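Local coordinates for microcin B17-processing protein McbC (Escherichia coli str. K-12 substr. MG1655, PDB 6GRH) that is needed to process the inactive microcin B17 precursor into the active peptide, and is an oxidoreductase of the FMN-dependent nitroreductase family, at residues 6-11 against 192-197; 131-136 against 148-153. All blocks are in the same frame, centred on the assembly; numbering follows the deposited sequence. Where two conformers were deposited one is given.

Contact 1: residues 6-11 against 192-197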
# COMPACT_ATOMS: atom_id res chain seq x y z
N LEU D 6 30.54 10.37 4.78
CA LEU D 6 30.03 9.04 4.54
C LEU D 6 29.51 9.04 3.11
O LEU D 6 28.72 9.92 2.73
CB LEU D 6 28.86 8.75 5.49
CG LEU D 6 27.99 7.53 5.16
CD1 LEU D 6 28.85 6.27 5.19
CD2 LEU D 6 26.83 7.45 6.12
N SER D 7 29.91 8.04 2.35
CA SER D 7 29.40 7.85 1.00
C SER D 7 28.08 7.08 1.06
O SER D 7 28.01 6.04 1.71
CB SER D 7 30.40 7.07 0.15
OG SER D 7 29.82 6.84 -1.13
N LEU D 8 27.07 7.55 0.34
CA LEU D 8 25.82 6.80 0.22
C LEU D 8 25.95 5.40 -0.46
O LEU D 8 25.06 4.56 -0.29
CB LEU D 8 24.75 7.68 -0.46
CG LEU D 8 24.30 8.88 0.37
CD1 LEU D 8 23.38 9.80 -0.42
CD2 LEU D 8 23.64 8.41 1.66
N VAL D 9 27.03 5.19 -1.20
CA VAL D 9 27.39 3.88 -1.74
C VAL D 9 27.44 2.82 -0.64
O VAL D 9 26.96 1.70 -0.82
CB VAL D 9 28.75 3.93 -2.45
CG1 VAL D 9 29.16 2.54 -2.94
CG2 VAL D 9 28.70 4.94 -3.60
N GLU D 10 27.99 3.20 0.51
CA GLU D 10 28.15 2.30 1.66
C GLU D 10 26.78 1.96 2.27
O GLU D 10 26.56 0.83 2.69
CB GLU D 10 29.06 2.91 2.74
CG GLU D 10 30.49 3.20 2.30
CD GLU D 10 31.40 1.97 2.28
OE1 GLU D 10 30.94 0.84 2.58
OE2 GLU D 10 32.63 2.14 1.99
N VAL D 11 25.90 2.96 2.29
CA VAL D 11 24.55 2.81 2.79
C VAL D 11 23.73 1.87 1.92
O VAL D 11 23.08 0.95 2.43
CB VAL D 11 23.86 4.18 2.96
CG1 VAL D 11 22.37 4.03 3.26
CG2 VAL D 11 24.57 4.95 4.05
N CYS D 192 15.41 17.87 5.12
CA CYS D 192 15.22 16.84 4.11
C CYS D 192 15.65 15.47 4.61
O CYS D 192 16.68 15.33 5.24
CB CYS D 192 16.04 17.16 2.87
SG CYS D 192 15.55 18.73 2.11
N ILE D 193 14.85 14.46 4.28
CA ILE D 193 15.13 13.08 4.60
C ILE D 193 15.88 12.41 3.44
O ILE D 193 15.46 12.50 2.29
CB ILE D 193 13.85 12.28 4.89
CG1 ILE D 193 14.20 10.86 5.37
CG2 ILE D 193 12.88 12.21 3.71
CD1 ILE D 193 12.99 10.08 5.82
N ILE D 194 16.98 11.73 3.76
CA ILE D 194 17.63 10.84 2.80
C ILE D 194 17.03 9.46 3.04
O ILE D 194 17.32 8.83 4.05
CB ILE D 194 19.15 10.81 3.00
CG1 ILE D 194 19.71 12.22 2.81
CG2 ILE D 194 19.80 9.82 2.01
CD1 ILE D 194 21.19 12.30 3.04
N PHE D 195 16.22 8.97 2.11
CA PHE D 195 15.40 7.76 2.38
C PHE D 195 16.24 6.58 2.80
O PHE D 195 15.95 5.93 3.81
CB PHE D 195 14.54 7.37 1.19
CG PHE D 195 13.44 8.36 0.90
CD1 PHE D 195 12.34 8.45 1.72
CD2 PHE D 195 13.52 9.20 -0.21
CE1 PHE D 195 11.31 9.35 1.44
CE2 PHE D 195 12.50 10.10 -0.49
CZ PHE D 195 11.39 10.17 0.35
N GLU D 196 17.28 6.30 2.03
CA GLU D 196 18.06 5.10 2.30
C GLU D 196 18.84 5.17 3.60
O GLU D 196 19.00 4.15 4.24
CB GLU D 196 18.95 4.76 1.09
CG GLU D 196 18.09 4.23 -0.06
CD GLU D 196 18.89 3.60 -1.20
OE1 GLU D 196 19.76 2.73 -0.93
OE2 GLU D 196 18.59 3.94 -2.36
N LYS D 197 19.29 6.36 4.01
CA LYS D 197 19.94 6.54 5.30
C LYS D 197 18.94 6.34 6.45
O LYS D 197 19.32 5.82 7.49
CB LYS D 197 20.60 7.90 5.41
CG LYS D 197 21.52 7.98 6.62
CD LYS D 197 22.83 8.61 6.23
CE LYS D 197 23.68 8.90 7.45
NZ LYS D 197 23.73 10.35 7.81
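Val11 meets the start of helix 195-199 through one methyl, CG1, which lies 3.5 Å from the carbonyl oxygen Glu196 O. Val11 CG1 is also 3.9 Å from Lys197 N and 4.1 Å from Glu196 CB, so it rests mainly on the Glu196-Lys197 peptide. Its chi1 of 170° sets CG1 anti to the backbone N, on the side that faces the helix. Here the backbones also come nearest, Val11 CA and Lys197 CA being 6.4 Å apart.

Lys197 enters by its aliphatic part: Lys197 CE touches Leu6 CD2 at 3.7 Å, and the two side chains cross obliquely. The chain bends at chi2 (134°), which places CD, and again at chi4. The ammonium end has polar partners elsewhere, with NZ hydrogen-bonded to the carbonyl oxygens of Leu126 and Tyr127. Leu8 makes the third meeting, its CD2 methyl lying 4.1 Å from Ile194 CG2, just before helix 195-199 begins.

The short, weakly bonded helical turn carrying Leu8 and Val11 is itself capped: Ser7, at the N-cap position, accepts from Val9 N at 3.2 Å through OG, with an N-H...O angle of 144°. Val60 and Phe55 of the second McbC subunit pack on Leu8 and Val11 respectively, while Leu22 of the neighbouring McbD chain packs on Ile194. The contact thus sits where three chains approach one another, and the Lys197 side chain is about 12 Å from a bound FMN.

Between the two segments the chemistry is that of methyl and methylene groups against each other and against a peptide, without a shared hydrogen bond. Glu196 OE1 binds Thr12 and Thr15, and OE2 binds Met1 N of McbD. The segments thus meet by van der Waals contact, while the polar ends of Glu196 and Lys197 are paired with residues outside them.

Contact 2: residues 131-136 against 148-153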
# COMPACT_ATOMS: atom_id res chain seq x y z
N VAL D 131 19.97 19.53 6.61
CA VAL D 131 19.47 20.91 6.66
C VAL D 131 20.03 21.72 5.49
O VAL D 131 21.25 21.80 5.30
CB VAL D 131 19.89 21.66 7.95
CG1 VAL D 131 19.22 23.04 8.02
CG2 VAL D 131 19.58 20.84 9.17
N PHE D 132 19.13 22.35 4.76
CA PHE D 132 19.50 23.24 3.68
C PHE D 132 19.07 24.66 4.04
O PHE D 132 18.04 24.87 4.69
CB PHE D 132 18.85 22.78 2.39
CG PHE D 132 19.45 21.51 1.81
CD1 PHE D 132 19.03 20.27 2.24
CD2 PHE D 132 20.44 21.58 0.82
CE1 PHE D 132 19.56 19.10 1.69
CE2 PHE D 132 20.98 20.42 0.27
CZ PHE D 132 20.57 19.18 0.73
N LEU D 133 19.88 25.62 3.63
CA LEU D 133 19.67 27.03 3.92
C LEU D 133 19.29 27.69 2.60
O LEU D 133 20.02 27.54 1.62
CB LEU D 133 20.94 27.65 4.46
CG LEU D 133 21.03 29.19 4.51
CD1 LEU D 133 19.97 29.75 5.44
CD2 LEU D 133 22.42 29.56 4.97
N CYS D 134 18.15 28.38 2.59
CA CYS D 134 17.67 29.08 1.39
C CYS D 134 17.63 30.58 1.64
O CYS D 134 16.93 31.03 2.55
CB CYS D 134 16.28 28.56 1.00
SG CYS D 134 16.29 26.85 0.39
N ARG D 135 18.37 31.35 0.83
CA ARG D 135 18.41 32.81 0.96
C ARG D 135 17.26 33.39 0.12
O ARG D 135 17.17 33.10 -1.07
CB ARG D 135 19.76 33.33 0.46
CG ARG D 135 19.88 34.84 0.41
CD ARG D 135 21.33 35.25 0.20
NE ARG D 135 21.45 36.69 0.00
CZ ARG D 135 21.27 37.33 -1.16
NH1 ARG D 135 20.95 36.69 -2.28
NH2 ARG D 135 21.41 38.65 -1.18
N LEU D 136 16.40 34.19 0.74
CA LEU D 136 15.11 34.58 0.15
C LEU D 136 14.89 36.06 -0.09
O LEU D 136 13.86 36.43 -0.67
CB LEU D 136 13.96 34.11 1.03
CG LEU D 136 13.86 32.61 1.28
CD1 LEU D 136 12.67 32.32 2.16
CD2 LEU D 136 13.75 31.88 -0.04
N ASN D 148 22.31 30.88 -3.56
CA ASN D 148 21.18 31.09 -2.66
C ASN D 148 20.69 29.88 -1.94
O ASN D 148 19.80 30.00 -1.12
CB ASN D 148 20.04 31.73 -3.42
CG ASN D 148 20.33 33.16 -3.77
OD1 ASN D 148 20.75 33.92 -2.91
ND2 ASN D 148 20.13 33.52 -5.04
N VAL D 149 21.24 28.71 -2.25
CA VAL D 149 20.96 27.49 -1.48
C VAL D 149 22.29 26.94 -1.02
O VAL D 149 23.23 26.87 -1.80
CB VAL D 149 20.23 26.43 -2.31
CG1 VAL D 149 19.86 25.26 -1.44
CG2 VAL D 149 18.98 27.01 -2.95
N TYR D 150 22.35 26.54 0.25
CA TYR D 150 23.54 25.94 0.84
C TYR D 150 23.09 24.72 1.61
O TYR D 150 21.91 24.61 1.96
CB TYR D 150 24.21 26.92 1.82
CG TYR D 150 24.77 28.18 1.21
CD1 TYR D 150 23.98 29.33 1.08
CD2 TYR D 150 26.09 28.24 0.79
CE1 TYR D 150 24.49 30.49 0.53
CE2 TYR D 150 26.60 29.40 0.23
CZ TYR D 150 25.81 30.52 0.11
OH TYR D 150 26.33 31.65 -0.46
N HIS D 151 24.02 23.81 1.89
CA HIS D 151 23.77 22.67 2.73
C HIS D 151 24.64 22.84 3.98
O HIS D 151 25.83 23.03 3.86
CB HIS D 151 24.11 21.43 1.92
CG HIS D 151 24.14 20.16 2.70
ND1 HIS D 151 25.13 19.22 2.54
CD2 HIS D 151 23.29 19.66 3.62
CE1 HIS D 151 24.90 18.19 3.34
NE2 HIS D 151 23.77 18.42 3.99
N TYR D 152 24.02 22.82 5.17
CA TYR D 152 24.78 22.94 6.41
C TYR D 152 25.35 21.59 6.83
O TYR D 152 24.61 20.61 6.91
CB TYR D 152 23.92 23.51 7.56
CG TYR D 152 24.74 23.72 8.83
CD1 TYR D 152 25.86 24.52 8.82
CD2 TYR D 152 24.41 23.09 10.02
CE1 TYR D 152 26.63 24.73 9.95
CE2 TYR D 152 25.17 23.28 11.17
CZ TYR D 152 26.28 24.10 11.14
OH TYR D 152 27.06 24.31 12.25
N LEU D 153 26.67 21.56 7.08
CA LEU D 153 27.38 20.37 7.55
C LEU D 153 27.58 20.55 9.05
O LEU D 153 28.46 21.31 9.47
CB LEU D 153 28.72 20.19 6.82
CG LEU D 153 28.68 20.09 5.29
CD1 LEU D 153 30.09 20.08 4.72
CD2 LEU D 153 27.92 18.83 4.85
O HOH W 1 22.61 18.88 7.34
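Arg135 and Asn148 join one end of an antiparallel strand pair through both backbone and side chain. Arg135 N donates to Asn148 O, and the side chain then runs past the amide oxygen of the same asparagine. Arg135 CB lies 3.6 Å from Asn148 OD1; CG, set anti to the backbone N by a chi1 of 174°, stays close to that oxygen, and Arg135 CD comes to 3.4 Å from Asn148 OD1. The chain is extended from CG to NE. At the tip, Arg135 NH1 donates to Asn148 OD1 at 2.8 Å, approaching a lone pair of OD1 within the plane of the amide. Guanidinium and amide planes differ by just 8°, so the bond is made edge to edge between flat groups. Around this pair, Arg135 NE bonds to Thr140 O, NH2 forms a salt bridge with Glu138, and Asn148 ND2 binds Cys165 O.

Farther along, Leu133 and Tyr150 form a hydrogen-bonded pair, with Leu133 N to Tyr150 O at 2.8 Å and Tyr150 N to Leu133 O at 2.9 Å. Phe132 and His151 form a non-hydrogen-bonded pair whose rings make an offset stack, centroids 4.8 Å apart and planes at 27°, with Glu130 and Glu160 holding the two imidazole nitrogens. Beyond them a water accepts from Val131 N at 2.8 Å and donates to Tyr152 O at 2.7 Å, bridging the strands.

Asn148 and Val149 both face Ala163 of strand 158-163, a classic beta bulge at the start of strand 149-153, whereas strand 187-194 flanks the other side of the pair. Helix 97-108 packs on the face bearing Val131, Leu133 and Tyr152; Leu170 of helix 167-175 meets Cys134 and Val149 on the opposite face, leaving the hairpin between two helices within the nitroreductase-family sheet.

Both contacts are buried, but contact 2 lies nearer the centre of the chain, its own centre about 11 Å from it against about 19 Å for contact 1. Contact 2 pairs adjacent sheet strands through repeated backbone hydrogen bonds, an aromatic stack and an amide-guanidinium bond. Contact 1 instead brings a short, weakly bonded N-terminal helix against the place where a strand turns into a helix, through methyl and methylene groups set against each other and against a peptide. Strands 129-135 and 187-194 are sheet neighbours and connect the two sites, with Cys192 SG packed 3.8 Å from Phe132 CD1. The second McbC subunit reaches both contacts, whereas the McbD chain adds polar partners around contact 1.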